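Local atomic coordinates of OxyA protein (Actinoplanes teichomyceticus, PDB entry 5HH3), a protein that probably catalyses, as a heme-dependent cytochrome P450, a phenolic coupling that cyclises the peptide precursor of a glycopeptide antibiotic. Residues Q116-Q121 with R351-L356; E123-D128 with W148-T153. All coordinates share one frame; numbering follows the deposited sequence.

Overall arrangement
Both contacts use helix 112-136. Contact 1 sets residues 116-121 of that helix against the start of helix 351-368, and contact 2 sets the next turns, 123-128, against helix 142-159; their centres lie 12 Å apart, on the same side of the chain's centre. In sequence, contact 2 falls within the chain span between the two segments of contact 1. The two differ in their relation to the heme: Leu-353 and Ala-354 of contact 1 belong to its pocket, whereas the side chain of Val-150 in contact 2 stays about 10 Å from it. Neither contact has a hydrogen bond between its segments, and the touching atoms are mostly carbons, including the aliphatic parts of Gln-119 and Thr-153.

Contact 1: residues Q116-Q121 with R351-L356; sequences QKFQPQ and RSLAEL. With HEM (protoporphyrin IX containing Fe), chain G.
At the proximal (cysteine) side of the heme pocket, opposite the water on the iron, Leu-353 and Leu-356 of the helix that follows the axial ligand Cys-348 meet Phe-118 and Gln-119 of helix 112-136. The short helical segments run at 32° to each other with their axes 10.7 Å apart, a spacing spanned by the ring of Phe-118 and the two leucines. Phe-118 bridges the two leucines: its CE2 lies 3.9 Å from Leu-353 CD1, while Leu-356 CD2 comes up at the ring edge, near the ring plane, 4.0 Å from Phe-118 CD2. With CG anti to the backbone N (chi1 -165°), the ring reaches toward the two leucines, with its CD2-CE2 side against their methyls. Leu-356 divides its methyls between neighbours, since CD1 meets the aliphatic part of Gln-119, 3.7 Å from its CG, and the two side chains stand roughly perpendicular. A bend at chi2 (-86°) then carries the Gln-119 amide away from the leucine, toward a weak hydrogen bond with Glu-123. Leu-353 also splits its branches: CD1 serves Phe-118, and CD2 packs 3.7 Å from the vinyl carbon CBB of the heme. Leu-353 thus links the heme to helix 112-136, with Ala-354 CB adding a contact to heme CMC at 4.0 Å. On another side of the same helix Arg-351 NE makes a salt bridge of 3.0 Å to Glu-355 OE1, reaching that oxygen from above the carboxylate plane. Met-115 and Phe-158 also touch Leu-353. A helix leaving the heme-ligating cysteine and packing against the porphyrin is the L helix of the cytochrome P450 fold.

Contact 2: residues E123-D128 with W148-T153; sequences ERVVQD and WSVATT
Val-125 points its side chain at helix 142-159 and meets Thr-153 there, between segments that run nearly antiparallel (150°) with their axes 9.4 Å apart. From CB the side chain splits into two methyls. Val-125 CG1, anti to the backbone N (chi1 169°), lies 3.8 Å from Thr-153 CB and also approaches the Val-150 carbonyl oxygen, 4.1 Å away. Val-125 CG2, the other branch, comes to 3.6 Å from Thr-153 CG2, the shortest approach between the segments. The threonine presents this methyl because CG2 lies anti to its own backbone N; the two side chains lie alongside, pointing opposite ways. Val-150 adds a looser contact, its CG2 standing 4.5 Å from Val-126 CA, in the residue pair with the nearest CA atoms. Val-126 itself points away from this interface and packs on Ala-361 and Ala-364 of helix 351-368, while Arg-163 of helix 163-178 touches both Val-125 and Thr-153. Within helix 142-159, the Trp-148 carbonyl oxygen accepts both Thr-152 OG1, at 2.9 Å, and Thr-152 N, from opposite faces of its plane. With methyl groups meeting across the interface and no hydrogen bond between the segments, their direct attraction rests on van der Waals contact and apolar burial.

Contact 1: residues Q116-Q121 with R351-L356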
ATOM      1  N   GLN B 116      22.751 -23.942  21.443  1.00 58.73           N
ATOM      2  CA  GLN B 116      23.057 -24.750  22.634  1.00 60.92           C
ATOM      3  C   GLN B 116      23.737 -23.935  23.742  1.00 61.34           C
ATOM      4  O   GLN B 116      23.424 -24.091  24.914  1.00 60.34           O
ATOM      5  CB  GLN B 116      23.982 -25.909  22.271  1.00 64.53           C
ATOM      6  CG  GLN B 116      23.349 -26.994  21.407  1.00 66.55           C
ATOM      7  CD  GLN B 116      24.384 -27.906  20.742  1.00 69.59           C
ATOM      8  OE1 GLN B 116      25.572 -27.875  21.068  1.00 70.61           O
ATOM      9  NE2 GLN B 116      23.928 -28.709  19.787  1.00 72.16           N
ATOM     10  N   LYS B 117      24.684 -23.086  23.357  1.00 60.92           N
ATOM     11  CA  LYS B 117      25.378 -22.212  24.307  1.00 61.06           C
ATOM     12  C   LYS B 117      24.493 -21.136  24.935  1.00 56.88           C
ATOM     13  O   LYS B 117      24.705 -20.756  26.077  1.00 56.69           O
ATOM     14  CB  LYS B 117      26.586 -21.555  23.643  1.00 64.43           C
ATOM     15  CG  LYS B 117      27.729 -22.530  23.456  1.00 68.92           C
ATOM     16  CD  LYS B 117      28.902 -21.908  22.730  1.00 72.03           C
ATOM     17  CE  LYS B 117      30.008 -22.938  22.543  1.00 77.09           C
ATOM     18  NZ  LYS B 117      29.566 -24.097  21.707  1.00 78.44           N
ATOM     19  N   PHE B 118      23.522 -20.640  24.176  1.00 52.69           N
ATOM     20  CA  PHE B 118      22.630 -19.585  24.631  1.00 50.05           C
ATOM     21  C   PHE B 118      21.512 -20.113  25.558  1.00 48.54           C
ATOM     22  O   PHE B 118      20.920 -19.344  26.299  1.00 47.76           O
ATOM     23  CB  PHE B 118      22.052 -18.884  23.392  1.00 49.47           C
ATOM     24  CG  PHE B 118      21.390 -17.557  23.663  1.00 49.50           C
ATOM     25  CD1 PHE B 118      22.048 -16.557  24.373  1.00 51.12           C
ATOM     26  CD2 PHE B 118      20.129 -17.283  23.135  1.00 49.15           C
ATOM     27  CE1 PHE B 118      21.443 -15.337  24.600  1.00 50.96           C
ATOM     28  CE2 PHE B 118      19.518 -16.057  23.363  1.00 49.74           C
ATOM     29  CZ  PHE B 118      20.178 -15.090  24.100  1.00 50.12           C
ATOM     30  N   GLN B 119      21.247 -21.420  25.537  1.00 47.78           N
ATOM     31  CA  GLN B 119      20.095 -22.018  26.234  1.00 47.53           C
ATOM     32  C   GLN B 119      19.979 -21.705  27.759  1.00 46.80           C
ATOM     33  O   GLN B 119      18.896 -21.335  28.212  1.00 43.88           O
ATOM     34  CB  GLN B 119      20.042 -23.532  25.937  1.00 50.08           C
ATOM     35  CG  GLN B 119      18.796 -24.273  26.409  1.00 52.03           C
ATOM     36  CD  GLN B 119      18.856 -24.753  27.854  1.00 55.99           C
ATOM     37  OE1 GLN B 119      19.904 -24.745  28.513  1.00 59.71           O
ATOM     38  NE2 GLN B 119      17.712 -25.179  28.356  1.00 58.19           N
ATOM     39  N   PRO B 120      21.075 -21.860  28.539  1.00 47.17           N
ATOM     40  CA  PRO B 120      21.030 -21.468  29.971  1.00 47.46           C
ATOM     41  C   PRO B 120      20.608 -20.010  30.215  1.00 46.32           C
ATOM     42  O   PRO B 120      19.845 -19.748  31.134  1.00 45.97           O
ATOM     43  CB  PRO B 120      22.467 -21.693  30.452  1.00 49.15           C
ATOM     44  CG  PRO B 120      23.031 -22.714  29.528  1.00 49.39           C
ATOM     45  CD  PRO B 120      22.347 -22.542  28.205  1.00 48.29           C
ATOM     46  N   GLN B 121      21.098 -19.084  29.393  0.50 46.04           N
ATOM     47  CA  GLN B 121      20.697 -17.674  29.485  0.50 45.63           C
ATOM     48  C   GLN B 121      19.203 -17.472  29.183  0.50 44.06           C
ATOM     49  O   GLN B 121      18.534 -16.696  29.870  0.50 42.71           O
ATOM     50  CB  GLN B 121      21.547 -16.798  28.558  0.50 46.02           C
ATOM     51  CG  GLN B 121      21.486 -15.311  28.901  0.50 46.62           C
ATOM     52  CD  GLN B 121      22.670 -14.519  28.370  0.50 47.71           C
ATOM     53  OE1 GLN B 121      23.257 -14.854  27.341  0.50 47.94           O
ATOM     54  NE2 GLN B 121      23.027 -13.459  29.078  0.50 49.13           N
ATOM     55  N   ARG B 351      15.096 -19.021  12.713  1.00 31.14           N
ATOM     56  CA  ARG B 351      14.226 -20.117  13.143  1.00 32.23           C
ATOM     57  C   ARG B 351      14.764 -20.758  14.418  1.00 33.49           C
ATOM     58  O   ARG B 351      14.020 -20.958  15.376  1.00 32.32           O
ATOM     59  CB  ARG B 351      14.047 -21.186  12.050  1.00 32.38           C
ATOM     60  CG  ARG B 351      13.327 -22.456  12.516  1.00 33.35           C
ATOM     61  CD  ARG B 351      12.952 -23.367  11.355  1.00 34.24           C
ATOM     62  NE  ARG B 351      12.134 -24.483  11.811  1.00 34.79           N
ATOM     63  CZ  ARG B 351      11.424 -25.303  11.035  1.00 35.01           C
ATOM     64  NH1 ARG B 351      11.385 -25.158   9.715  1.00 35.87           N
ATOM     65  NH2 ARG B 351      10.716 -26.266  11.593  1.00 36.34           N
ATOM     66  N   SER B 352      16.056 -21.051  14.432  1.00 34.69           N
ATOM     67  CA  SER B 352      16.647 -21.791  15.531  1.00 36.30           C
ATOM     68  C   SER B 352      16.658 -20.972  16.851  1.00 36.05           C
ATOM     69  O   SER B 352      16.480 -21.536  17.926  1.00 36.46           O
ATOM     70  CB  SER B 352      18.039 -22.309  15.149  1.00 38.87           C
ATOM     71  OG  SER B 352      18.989 -21.255  15.187  1.00 42.33           O
ATOM     72  N   LEU B 353      16.861 -19.662  16.759  1.00 34.78           N
ATOM     73  CA  LEU B 353      16.700 -18.759  17.896  1.00 35.81           C
ATOM     74  C   LEU B 353      15.236 -18.701  18.378  1.00 34.44           C
ATOM     75  O   LEU B 353      14.975 -18.839  19.578  1.00 34.94           O
ATOM     76  CB  LEU B 353      17.205 -17.348  17.554  1.00 36.18           C
ATOM     77  CG  LEU B 353      17.056 -16.256  18.617  1.00 37.99           C
ATOM     78  CD1 LEU B 353      17.724 -16.659  19.919  1.00 40.02           C
ATOM     79  CD2 LEU B 353      17.661 -14.946  18.141  1.00 39.18           C
ATOM     80  N   ALA B 354      14.303 -18.482  17.458  1.00 32.16           N
ATOM     81  CA  ALA B 354      12.890 -18.449  17.806  1.00 32.81           C
ATOM     82  C   ALA B 354      12.471 -19.743  18.517  1.00 33.63           C
ATOM     83  O   ALA B 354      11.898 -19.680  19.597  1.00 33.20           O
ATOM     84  CB  ALA B 354      12.030 -18.209  16.588  1.00 32.03           C
ATOM     85  N   GLU B 355      12.831 -20.900  17.956  1.00 34.48           N
ATOM     86  CA  GLU B 355      12.452 -22.183  18.547  1.00 35.84           C
ATOM     87  C   GLU B 355      13.045 -22.422  19.918  1.00 36.19           C
ATOM     88  O   GLU B 355      12.375 -23.008  20.765  1.00 37.42           O
ATOM     89  CB  GLU B 355      12.793 -23.357  17.630  1.00 37.79           C
ATOM     90  CG  GLU B 355      11.884 -23.421  16.408  1.00 38.79           C
ATOM     91  CD  GLU B 355      12.204 -24.574  15.473  1.00 41.48           C
ATOM     92  OE1 GLU B 355      11.330 -24.961  14.675  1.00 43.91           O
ATOM     93  OE2 GLU B 355      13.338 -25.084  15.495  1.00 45.25           O
ATOM     94  N   LEU B 356      14.291 -22.001  20.127  1.00 35.69           N
ATOM     95  CA  LEU B 356      14.946 -22.091  21.442  1.00 36.78           C
ATOM     96  C   LEU B 356      14.184 -21.295  22.510  1.00 35.23           C
ATOM     97  O   LEU B 356      13.978 -21.777  23.625  1.00 35.23           O
ATOM     98  CB  LEU B 356      16.391 -21.582  21.363  1.00 37.72           C
ATOM     99  CG  LEU B 356      17.145 -21.460  22.689  1.00 40.07           C
ATOM    100  CD1 LEU B 356      17.241 -22.838  23.352  1.00 41.51           C
ATOM    101  CD2 LEU B 356      18.530 -20.858  22.500  1.00 41.12           C
TER
HETATM  102  CHA HEM G 401      12.290 -14.755   7.178  1.00 28.02           C
HETATM  103  CHB HEM G 401      14.836 -13.471  11.102  1.00 30.51           C
HETATM  104  CHC HEM G 401      11.333 -15.302  13.940  1.00 30.69           C
HETATM  105  CHD HEM G 401       8.866 -16.633  10.018  1.00 28.31           C
HETATM  106  C1A HEM G 401      13.255 -14.229   8.004  1.00 30.41           C
HETATM  107  C2A HEM G 401      14.382 -13.492   7.545  1.00 30.00           C
HETATM  108  C3A HEM G 401      15.104 -13.141   8.645  1.00 30.86           C
HETATM  109  C4A HEM G 401      14.427 -13.650   9.789  1.00 31.46           C
HETATM  110  CMA HEM G 401      16.378 -12.334   8.662  1.00 31.68           C
HETATM  111  CAA HEM G 401      14.713 -13.180   6.099  1.00 28.43           C
HETATM  112  CBA HEM G 401      15.543 -14.328   5.526  1.00 27.63           C
HETATM  113  CGA HEM G 401      15.922 -14.162   4.064  1.00 28.21           C
HETATM  114  O1A HEM G 401      15.271 -13.427   3.281  1.00 26.09           O
HETATM  115  O2A HEM G 401      16.913 -14.792   3.609  1.00 27.86           O
HETATM  116  C1B HEM G 401      14.098 -13.847  12.242  1.00 31.57           C
HETATM  117  C2B HEM G 401      14.513 -13.604  13.595  1.00 32.86           C
HETATM  118  C3B HEM G 401      13.530 -14.116  14.414  1.00 33.45           C
HETATM  119  C4B HEM G 401      12.503 -14.681  13.495  1.00 31.80           C
HETATM  120  CMB HEM G 401      15.789 -12.923  14.043  1.00 32.75           C
HETATM  121  CAB HEM G 401      13.427 -14.195  15.894  1.00 35.33           C
HETATM  122  CBB HEM G 401      14.371 -13.886  16.787  1.00 39.36           C
HETATM  123  C1C HEM G 401      10.323 -15.823  13.141  1.00 30.37           C
HETATM  124  C2C HEM G 401       9.140 -16.435  13.608  1.00 29.88           C
HETATM  125  C3C HEM G 401       8.417 -16.817  12.470  1.00 31.49           C
HETATM  126  C4C HEM G 401       9.202 -16.429  11.329  1.00 30.10           C
HETATM  127  CMC HEM G 401       8.739 -16.616  15.060  1.00 30.30           C
HETATM  128  CAC HEM G 401       7.109 -17.513  12.359  1.00 33.21           C
HETATM  129  CBC HEM G 401       6.368 -17.982  13.360  1.00 38.31           C
HETATM  130  C1D HEM G 401       9.642 -16.198   8.945  1.00 28.56           C
HETATM  131  C2D HEM G 401       9.181 -16.407   7.556  1.00 29.49           C
HETATM  132  C3D HEM G 401      10.127 -15.886   6.760  1.00 28.43           C
HETATM  133  C4D HEM G 401      11.157 -15.363   7.682  1.00 27.50           C
HETATM  134  CMD HEM G 401       7.911 -17.051   7.048  1.00 28.15           C
HETATM  135  CAD HEM G 401      10.087 -15.869   5.238  1.00 26.89           C
HETATM  136  CBD HEM G 401       9.305 -14.694   4.632  1.00 26.24           C
HETATM  137  CGD HEM G 401       9.314 -14.763   3.096  1.00 26.34           C
HETATM  138  O1D HEM G 401       8.778 -13.891   2.388  1.00 25.33           O
HETATM  139  O2D HEM G 401       9.840 -15.687   2.461  1.00 25.65           O
HETATM  140  NA  HEM G 401      13.303 -14.333   9.380  1.00 30.75           N
HETATM  141  NB  HEM G 401      12.933 -14.502  12.248  1.00 31.09           N
HETATM  142  NC  HEM G 401      10.361 -15.867  11.777  1.00 29.88           N
HETATM  143  ND  HEM G 401      10.850 -15.599   8.974  1.00 28.17           N
HETATM  144 FE   HEM G 401      11.854 -15.084  10.537  1.00 28.35          FE
HETATM  145  O   HOH W   1      11.023 -13.155  10.410  1.00 34.09           O

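Contact 2: residues E123-D128 with W148-T153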
ATOM      1  N   GLU B 123      16.825 -19.710  29.610  1.00 46.10           N
ATOM      2  CA  GLU B 123      16.126 -20.234  30.789  1.00 49.00           C
ATOM      3  C   GLU B 123      16.020 -19.186  31.896  1.00 47.72           C
ATOM      4  O   GLU B 123      14.951 -18.994  32.465  1.00 45.58           O
ATOM      5  CB  GLU B 123      16.817 -21.488  31.349  1.00 54.61           C
ATOM      6  CG  GLU B 123      16.693 -22.735  30.484  1.00 58.30           C
ATOM      7  CD  GLU B 123      17.406 -23.954  31.074  1.00 64.51           C
ATOM      8  OE1 GLU B 123      18.408 -23.816  31.823  1.00 69.92           O
ATOM      9  OE2 GLU B 123      16.951 -25.078  30.776  1.00 69.93           O
ATOM     10  N   ARG B 124      17.127 -18.503  32.179  1.00 48.00           N
ATOM     11  CA  ARG B 124      17.125 -17.416  33.163  1.00 48.89           C
ATOM     12  C   ARG B 124      16.195 -16.265  32.793  1.00 46.32           C
ATOM     13  O   ARG B 124      15.521 -15.713  33.667  1.00 45.75           O
ATOM     14  CB  ARG B 124      18.538 -16.870  33.403  1.00 52.83           C
ATOM     15  CG  ARG B 124      19.424 -17.793  34.221  1.00 57.61           C
ATOM     16  CD  ARG B 124      20.709 -17.103  34.660  1.00 61.39           C
ATOM     17  NE  ARG B 124      21.617 -16.908  33.526  1.00 64.66           N
ATOM     18  CZ  ARG B 124      22.464 -17.823  33.030  1.00 66.72           C
ATOM     19  NH1 ARG B 124      22.577 -19.044  33.563  1.00 68.77           N
ATOM     20  NH2 ARG B 124      23.219 -17.506  31.981  1.00 66.26           N
ATOM     21  N   VAL B 125      16.164 -15.880  31.511  1.00 43.72           N
ATOM     22  CA  VAL B 125      15.282 -14.793  31.079  1.00 42.04           C
ATOM     23  C   VAL B 125      13.825 -15.179  31.329  1.00 41.78           C
ATOM     24  O   VAL B 125      13.052 -14.366  31.833  1.00 41.21           O
ATOM     25  CB  VAL B 125      15.497 -14.406  29.608  1.00 41.21           C
ATOM     26  CG1 VAL B 125      14.386 -13.478  29.116  1.00 40.68           C
ATOM     27  CG2 VAL B 125      16.857 -13.738  29.447  1.00 41.58           C
ATOM     28  N   VAL B 126      13.463 -16.410  30.975  1.00 41.43           N
ATOM     29  CA  VAL B 126      12.115 -16.888  31.209  1.00 42.37           C
ATOM     30  C   VAL B 126      11.766 -16.879  32.719  1.00 42.21           C
ATOM     31  O   VAL B 126      10.710 -16.377  33.101  1.00 41.62           O
ATOM     32  CB  VAL B 126      11.902 -18.318  30.720  1.00 43.97           C
ATOM     33  CG1 VAL B 126      10.423 -18.632  30.803  1.00 46.42           C
ATOM     34  CG2 VAL B 126      12.413 -18.517  29.300  1.00 45.79           C
ATOM     35  N   GLN B 127      12.648 -17.425  33.555  1.00 42.43           N
ATOM     36  CA  GLN B 127      12.397 -17.454  35.009  1.00 44.30           C
ATOM     37  C   GLN B 127      12.250 -16.048  35.592  1.00 44.68           C
ATOM     38  O   GLN B 127      11.365 -15.825  36.408  1.00 44.98           O
ATOM     39  CB  GLN B 127      13.483 -18.243  35.763  1.00 45.56           C
ATOM     40  CG  GLN B 127      13.497 -19.733  35.443  1.00 45.75           C
ATOM     41  CD  GLN B 127      12.184 -20.426  35.777  1.00 45.97           C
ATOM     42  OE1 GLN B 127      11.637 -20.251  36.862  1.00 47.23           O
ATOM     43  NE2 GLN B 127      11.675 -21.213  34.848  1.00 45.19           N
ATOM     44  N   ASP B 128      13.075 -15.101  35.139  1.00 44.63           N
ATOM     45  CA  ASP B 128      12.978 -13.696  35.594  1.00 45.73           C
ATOM     46  C   ASP B 128      11.643 -13.064  35.175  1.00 43.79           C
ATOM     47  O   ASP B 128      10.970 -12.431  35.978  1.00 44.50           O
ATOM     48  CB  ASP B 128      14.147 -12.841  35.062  1.00 46.72           C
ATOM     49  CG  ASP B 128      15.494 -13.206  35.684  1.00 49.23           C
ATOM     50  OD1 ASP B 128      15.538 -13.620  36.864  1.00 51.77           O
ATOM     51  OD2 ASP B 128      16.525 -13.069  34.985  1.00 50.10           O
ATOM     52  N   TRP B 148       6.545  -9.675  25.364  1.00 34.05           N
ATOM     53  CA  TRP B 148       7.559  -8.649  25.115  1.00 35.32           C
ATOM     54  C   TRP B 148       8.744  -8.678  26.083  1.00 35.67           C
ATOM     55  O   TRP B 148       9.885  -8.453  25.671  1.00 34.18           O
ATOM     56  CB  TRP B 148       6.910  -7.261  25.046  1.00 37.26           C
ATOM     57  CG  TRP B 148       6.345  -7.087  23.692  1.00 38.42           C
ATOM     58  CD1 TRP B 148       5.037  -7.238  23.295  1.00 39.01           C
ATOM     59  CD2 TRP B 148       7.099  -6.852  22.509  1.00 39.18           C
ATOM     60  NE1 TRP B 148       4.937  -7.058  21.949  1.00 38.87           N
ATOM     61  CE2 TRP B 148       6.187  -6.824  21.433  1.00 38.59           C
ATOM     62  CE3 TRP B 148       8.464  -6.637  22.257  1.00 39.35           C
ATOM     63  CZ2 TRP B 148       6.590  -6.568  20.116  1.00 38.76           C
ATOM     64  CZ3 TRP B 148       8.868  -6.393  20.951  1.00 39.32           C
ATOM     65  CH2 TRP B 148       7.930  -6.352  19.894  1.00 39.06           C
ATOM     66  N   SER B 149       8.471  -8.993  27.342  1.00 35.23           N
ATOM     67  CA  SER B 149       9.513  -9.114  28.362  1.00 36.31           C
ATOM     68  C   SER B 149      10.535 -10.155  27.933  1.00 35.53           C
ATOM     69  O   SER B 149      11.733  -9.879  27.911  1.00 35.51           O
ATOM     70  CB  SER B 149       8.906  -9.511  29.717  1.00 37.28           C
ATOM     71  OG  SER B 149       9.913  -9.763  30.661  1.00 38.57           O
ATOM     72  N   VAL B 150      10.056 -11.340  27.574  1.00 34.57           N
ATOM     73  CA  VAL B 150      10.944 -12.408  27.104  1.00 34.94           C
ATOM     74  C   VAL B 150      11.579 -12.077  25.745  1.00 34.11           C
ATOM     75  O   VAL B 150      12.781 -12.218  25.597  1.00 34.40           O
ATOM     76  CB  VAL B 150      10.224 -13.769  27.047  1.00 34.64           C
ATOM     77  CG1 VAL B 150      11.115 -14.828  26.405  1.00 34.47           C
ATOM     78  CG2 VAL B 150       9.825 -14.190  28.459  1.00 35.29           C
ATOM     79  N   ALA B 151      10.785 -11.607  24.787  1.00 33.54           N
ATOM     80  CA  ALA B 151      11.317 -11.335  23.429  1.00 33.40           C
ATOM     81  C   ALA B 151      12.433 -10.279  23.397  1.00 34.52           C
ATOM     82  O   ALA B 151      13.472 -10.500  22.783  1.00 33.81           O
ATOM     83  CB  ALA B 151      10.206 -10.957  22.460  1.00 32.33           C
ATOM     84  N   THR B 152      12.215  -9.157  24.069  1.00 35.33           N
ATOM     85  CA  THR B 152      13.186  -8.068  24.083  1.00 36.85           C
ATOM     86  C   THR B 152      14.505  -8.478  24.731  1.00 37.11           C
ATOM     87  O   THR B 152      15.570  -8.227  24.183  1.00 35.99           O
ATOM     88  CB  THR B 152      12.654  -6.837  24.825  1.00 38.40           C
ATOM     89  OG1 THR B 152      11.432  -6.427  24.232  1.00 38.68           O
ATOM     90  CG2 THR B 152      13.638  -5.682  24.747  1.00 40.43           C
ATOM     91  N   THR B 153      14.410  -9.093  25.908  1.00 37.53           N
ATOM     92  CA  THR B 153      15.584  -9.493  26.669  1.00 38.30           C
ATOM     93  C   THR B 153      16.365 -10.590  25.950  1.00 37.34           C
ATOM     94  O   THR B 153      17.562 -10.457  25.787  1.00 37.35           O
ATOM     95  CB  THR B 153      15.208  -9.919  28.099  1.00 38.78           C
ATOM     96  OG1 THR B 153      14.482  -8.865  28.712  1.00 39.37           O
ATOM     97  CG2 THR B 153      16.437 -10.182  28.933  1.00 39.92           C
TER